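Local coordinates for probable transcriptional regulator, ArsR family protein (PDB 3F6O) that probably binds DNA as a dimeric transcription factor of the ArsR family, built around a winged helix-turn-helix fold, at residues Ile11-Ala14 and Thr19-Ala22. Numbering follows the deposited sequence.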
loop_
_atom_site.group_PDB
_atom_site.type_symbol
_atom_site.label_atom_id
_atom_site.label_comp_id
_atom_site.label_asym_id
_atom_site.label_seq_id
_atom_site.Cartn_x
_atom_site.Cartn_y
_atom_site.Cartn_z
ATOM N N ILE A 11 3.058 0.999 6.643
ATOM C CA ILE A 11 3.675 0.145 5.615
ATOM C C ILE A 11 3.127 0.514 4.231
ATOM O O ILE A 11 3.877 0.721 3.286
ATOM C CB ILE A 11 3.473 -1.351 5.968
ATOM C CG1 ILE A 11 4.477 -1.766 7.068
ATOM C CG2 ILE A 11 3.606 -2.272 4.731
ATOM C CD1 ILE A 11 4.153 -3.124 7.644
ATOM N N PHE A 12 1.811 0.609 4.119
ATOM C CA PHE A 12 1.222 0.988 2.850
ATOM C C PHE A 12 1.451 2.469 2.504
ATOM O O PHE A 12 1.715 2.783 1.356
ATOM C CB PHE A 12 -0.260 0.643 2.825
ATOM C CG PHE A 12 -0.536 -0.807 2.662
ATOM C CD1 PHE A 12 -0.081 -1.493 1.538
ATOM C CD2 PHE A 12 -1.317 -1.473 3.586
ATOM C CE1 PHE A 12 -0.373 -2.846 1.390
ATOM C CE2 PHE A 12 -1.628 -2.833 3.432
ATOM C CZ PHE A 12 -1.150 -3.512 2.330
ATOM N N GLN A 13 1.407 3.373 3.489
ATOM C CA GLN A 13 1.708 4.785 3.205
ATOM C C GLN A 13 3.111 4.978 2.616
ATOM O O GLN A 13 3.334 5.848 1.753
ATOM C CB GLN A 13 1.548 5.632 4.482
ATOM C CG GLN A 13 1.697 7.129 4.246
ATOM C CD GLN A 13 0.594 7.711 3.404
ATOM O OE1 GLN A 13 -0.548 7.785 3.837
ATOM N NE2 GLN A 13 0.929 8.143 2.183
ATOM N N ALA A 14 4.054 4.163 3.082
ATOM C CA ALA A 14 5.421 4.230 2.600
ATOM C C ALA A 14 5.466 3.931 1.107
ATOM O O ALA A 14 6.183 4.600 0.367
ATOM C CB ALA A 14 6.329 3.294 3.382
ATOM N N THR A 19 9.239 7.916 -5.163
ATOM C CA THR A 19 10.640 7.981 -4.744
ATOM C C THR A 19 10.972 6.822 -3.800
ATOM O O THR A 19 12.007 6.135 -3.949
ATOM C CB THR A 19 10.989 9.308 -4.040
ATOM O OG1 THR A 19 10.711 10.402 -4.920
ATOM C CG2 THR A 19 12.497 9.331 -3.684
ATOM N N ARG A 20 10.102 6.627 -2.813
ATOM C CA ARG A 20 10.287 5.548 -1.853
ATOM C C ARG A 20 10.235 4.186 -2.529
ATOM O O ARG A 20 11.048 3.325 -2.222
ATOM C CB ARG A 20 9.280 5.656 -0.707
ATOM C CG ARG A 20 9.526 6.904 0.141
ATOM C CD ARG A 20 8.754 6.829 1.447
ATOM N NE ARG A 20 7.285 6.960 1.349
ATOM C CZ ARG A 20 6.581 8.076 1.579
ATOM N NH1 ARG A 20 7.204 9.243 1.779
ATOM N NH2 ARG A 20 5.238 8.042 1.583
ATOM N N ARG A 21 9.282 3.980 -3.450
ATOM C CA ARG A 21 9.239 2.700 -4.189
ATOM C C ARG A 21 10.528 2.491 -4.991
ATOM O O ARG A 21 11.052 1.370 -5.028
ATOM C CB ARG A 21 8.005 2.581 -5.099
ATOM C CG ARG A 21 6.667 2.420 -4.342
ATOM C CD ARG A 21 5.521 1.980 -5.279
ATOM N NE ARG A 21 5.485 2.787 -6.509
ATOM C CZ ARG A 21 4.843 3.939 -6.616
ATOM N NH1 ARG A 21 4.150 4.402 -5.580
ATOM N NH2 ARG A 21 4.856 4.624 -7.764
ATOM N N ALA A 22 11.056 3.567 -5.592
ATOM C CA ALA A 22 12.318 3.492 -6.361
ATOM C C ALA A 22 13.536 3.135 -5.502
ATOM O O ALA A 22 14.445 2.361 -5.899
ATOM C CB ALA A 22 12.570 4.807 -7.094
HETATM O O HOH W 1 2.812 9.679 0.266
#
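The guanidinium of Arg-20 meets the backbone of Gln-13 and Ala-14 with its edge, both carbonyl oxygens lying close to its plane, while Phe-54 of helix 45-57 engages the same group in a cation-pi contact. Two neighbouring donors on that edge are used. Arg-20 NE reaches Ala-14 O at 2.8 Å in a nearly straight bond (166° at the hydrogen), arriving in the carbonyl plane on a lone pair. Arg-20 NH2 bonds Gln-13 O at 2.9 Å; here the donor stands clearly above the carbonyl plane, and the bond is more bent. The backbone brings Arg-20 CB to 3.4 Å from Ala-14 O. With CG beside the arginine's own backbone N (chi1 -66°) and the chain bent at chi3 (-70°), Arg-20 CD then comes to 3.6 Å from Ala-14 O and the guanidinium is carried to the two carbonyls. A water, weakly held, links Arg-20 NH2 with Gln-13 NE2, and that amide also bonds Gln-13 of the second subunit, placing the contact beside the dimer interface. NH1 has a weak hydrogen bond to His-51.

The example illustrates how a side chain can satisfy a helix end. Helix 18-28 begins just after helix 5-15, so consecutive carbonyls near the C-terminal end of the first are taken up by an arginine of the second. With an alanine here, the carbonyls of Gln-13 and Ala-14 would probably lose these donors and Phe-54 its cationic partner, weakening the joint between the two helices. Because the C-terminal end of a helix carries partial negative charge, a cation bonded to carbonyls of its last turn is likely to be stabilised electrostatically as well as by the two hydrogen bonds, so one side chain of helix 18-28 joins the end of helix 5-15 to Phe-54 of helix 45-57.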